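Local structure of arginine kinase (Anthopleura japonica, 4RF7) at residues R287-V292 with V331-N336. The protein catalyses the reversible transfer of a phosphoryl group from ATP to L-arginine, giving phosphoarginine and ADP. Numbering follows the deposited sequence.
Sequences RASVHV and VYDISN. With ARG (arginine), chain H.
Val290 and Ile334 pair through two backbone hydrogen bonds, as do Val292 and Tyr332, joining neighbouring antiparallel strands in the sheet of the phosphagen kinase catalytic domain. The Tyr332 N to Val292 O bond, 2.8 Å, is almost straight at 175°. At the other end Asn336 lends its amide: OD1 accepts from Ala288 N at 2.8 Å, the donor lying above the carbonyl plane, while ND2 hydrogen-bonds to Met286 O and Arg338 O.

Val290, Val292 and Ile334, branched at CB as suits a strand, share one face with Tyr332. Val292 CG1 packs on Ile334 CG1 at 3.6 Å, and Ile334 and Val290 meet Met351 of helix 344-370.

Arg287, Ser289, His291, Asp333 and Ser335, its OG held by Gln313, make the opposite face polar. An all-extended chain (chi1 -178°) carries Arg287 diagonally over the sheet, where NH1 makes a 2.7 Å salt bridge to Asp333 OD2, in the guanidinium plane and on the carboxylate's syn side. Residues 287-291 are predicted to bind ATP; here a free arginine lies against the flat His291 ring, its CZ 3.4 Å above the centre. One water accepts from Arg287 NH2 and the short Ser289 OG and donates to the ligand's OXT and, at 2.9 Å, to Asp333 OD1.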
loop_
_atom_site.group_PDB
_atom_site.type_symbol
_atom_site.label_atom_id
_atom_site.label_comp_id
_atom_site.label_asym_id
_atom_site.label_seq_id
_atom_site.Cartn_x
_atom_site.Cartn_y
_atom_site.Cartn_z
ATOM N N ARG A 287 19.935 -3.949 3.045
ATOM C CA ARG A 287 18.934 -3.846 4.096
ATOM C C ARG A 287 17.632 -4.443 3.574
ATOM O O ARG A 287 16.947 -3.835 2.746
ATOM C CB ARG A 287 18.703 -2.395 4.531
ATOM C CG ARG A 287 17.688 -2.281 5.671
ATOM C CD ARG A 287 17.450 -0.850 6.127
ATOM N NE ARG A 287 16.611 -0.815 7.324
ATOM C CZ ARG A 287 15.281 -0.783 7.308
ATOM N NH1 ARG A 287 14.602 -0.756 8.446
ATOM N NH2 ARG A 287 14.626 -0.781 6.155
ATOM N N ALA A 288 17.300 -5.642 4.039
ATOM C CA ALA A 288 16.027 -6.271 3.696
ATOM C C ALA A 288 15.040 -6.029 4.830
ATOM O O ALA A 288 15.394 -6.192 6.001
ATOM C CB ALA A 288 16.207 -7.760 3.466
ATOM N N SER A 289 13.809 -5.647 4.495
ATOM C CA SER A 289 12.828 -5.318 5.527
ATOM C C SER A 289 11.379 -5.659 5.178
ATOM O O SER A 289 10.991 -5.703 4.005
ATOM C CB SER A 289 12.932 -3.845 5.918
ATOM O OG SER A 289 12.661 -3.003 4.814
ATOM N N VAL A 290 10.586 -5.897 6.221
ATOM C CA VAL A 290 9.167 -6.198 6.089
ATOM C C VAL A 290 8.398 -5.456 7.180
ATOM O O VAL A 290 8.836 -5.417 8.334
ATOM C CB VAL A 290 8.902 -7.721 6.218
ATOM C CG1 VAL A 290 7.407 -8.013 6.294
ATOM C CG2 VAL A 290 9.527 -8.484 5.058
ATOM N N HIS A 291 7.277 -4.838 6.809
ATOM C CA HIS A 291 6.344 -4.309 7.794
ATOM C C HIS A 291 5.277 -5.367 8.038
ATOM O O HIS A 291 4.615 -5.819 7.096
ATOM C CB HIS A 291 5.695 -3.011 7.311
ATOM C CG HIS A 291 6.619 -1.820 7.333
ATOM N ND1 HIS A 291 6.231 -0.578 6.909
ATOM C CD2 HIS A 291 7.901 -1.711 7.733
ATOM C CE1 HIS A 291 7.237 0.266 7.037
ATOM N NE2 HIS A 291 8.276 -0.401 7.541
ATOM N N VAL A 292 5.117 -5.769 9.295
ATOM C CA VAL A 292 4.159 -6.812 9.641
ATOM C C VAL A 292 3.482 -6.491 10.969
ATOM O O VAL A 292 4.120 -5.987 11.900
ATOM C CB VAL A 292 4.839 -8.202 9.680
ATOM C CG1 VAL A 292 5.953 -8.223 10.718
ATOM C CG2 VAL A 292 3.823 -9.306 9.949
ATOM N N VAL A 331 2.323 -2.906 14.556
ATOM C CA VAL A 331 3.101 -3.050 13.327
ATOM C C VAL A 331 4.596 -2.879 13.586
ATOM O O VAL A 331 5.026 -1.877 14.163
ATOM C CB VAL A 331 2.653 -2.044 12.248
ATOM C CG1 VAL A 331 3.613 -2.058 11.071
ATOM C CG2 VAL A 331 1.238 -2.361 11.784
ATOM N N TYR A 332 5.385 -3.856 13.149
ATOM C CA TYR A 332 6.828 -3.803 13.337
ATOM C C TYR A 332 7.590 -3.783 12.015
ATOM O O TYR A 332 7.195 -4.434 11.043
ATOM C CB TYR A 332 7.291 -4.978 14.205
ATOM C CG TYR A 332 6.834 -4.873 15.643
ATOM C CD1 TYR A 332 5.612 -5.393 16.047
ATOM C CD2 TYR A 332 7.624 -4.246 16.593
ATOM C CE1 TYR A 332 5.192 -5.293 17.362
ATOM C CE2 TYR A 332 7.214 -4.143 17.908
ATOM C CZ TYR A 332 5.997 -4.669 18.286
ATOM O OH TYR A 332 5.589 -4.562 19.596
ATOM N N ASP A 333 8.675 -3.016 11.980
ATOM C CA ASP A 333 9.588 -3.062 10.852
ATOM C C ASP A 333 10.661 -4.097 11.165
ATOM O O ASP A 333 11.539 -3.863 11.999
ATOM C CB ASP A 333 10.225 -1.696 10.610
ATOM C CG ASP A 333 11.139 -1.685 9.399
ATOM O OD1 ASP A 333 10.868 -2.433 8.433
ATOM O OD2 ASP A 333 12.126 -0.922 9.409
ATOM N N ILE A 334 10.569 -5.254 10.519
ATOM C CA ILE A 334 11.552 -6.309 10.714
ATOM C C ILE A 334 12.678 -6.105 9.702
ATOM O O ILE A 334 12.412 -5.870 8.527
ATOM C CB ILE A 334 10.930 -7.711 10.532
ATOM C CG1 ILE A 334 9.540 -7.777 11.171
ATOM C CG2 ILE A 334 11.850 -8.788 11.111
ATOM C CD1 ILE A 334 9.546 -7.787 12.689
ATOM N N SER A 335 13.929 -6.174 10.151
ATOM C CA SER A 335 15.062 -6.006 9.242
ATOM C C SER A 335 16.241 -6.873 9.652
ATOM O O SER A 335 16.286 -7.386 10.774
ATOM C CB SER A 335 15.485 -4.537 9.160
ATOM O OG SER A 335 15.926 -4.059 10.418
ATOM N N ASN A 336 17.193 -7.035 8.737
ATOM C CA ASN A 336 18.402 -7.810 9.003
ATOM C C ASN A 336 19.400 -7.047 9.868
ATOM O O ASN A 336 19.468 -5.817 9.809
ATOM C CB ASN A 336 19.077 -8.205 7.686
ATOM C CG ASN A 336 19.422 -7.001 6.826
ATOM O OD1 ASN A 336 18.555 -6.190 6.499
ATOM N ND2 ASN A 336 20.698 -6.872 6.467
HETATM N N ARG H . 13.245 4.381 4.162
HETATM C CA ARG H . 12.201 3.729 4.943
HETATM C C ARG H . 12.808 2.923 6.088
HETATM O O ARG H . 13.040 3.441 7.183
HETATM C CB ARG H . 11.355 2.819 4.048
HETATM C CG ARG H . 10.121 2.242 4.723
HETATM C CD ARG H . 9.456 1.179 3.867
HETATM N NE ARG H . 9.745 -0.174 4.338
HETATM C CZ ARG H . 8.904 -1.195 4.219
HETATM N NH1 ARG H . 7.729 -1.012 3.643
HETATM N NH2 ARG H . 9.234 -2.396 4.674
HETATM O OXT ARG H . 13.092 1.733 5.948
HETATM O O HOH W 1 11.796 -0.852 6.148
HETATM O O HOH W 2 10.464 1.392 7.899
#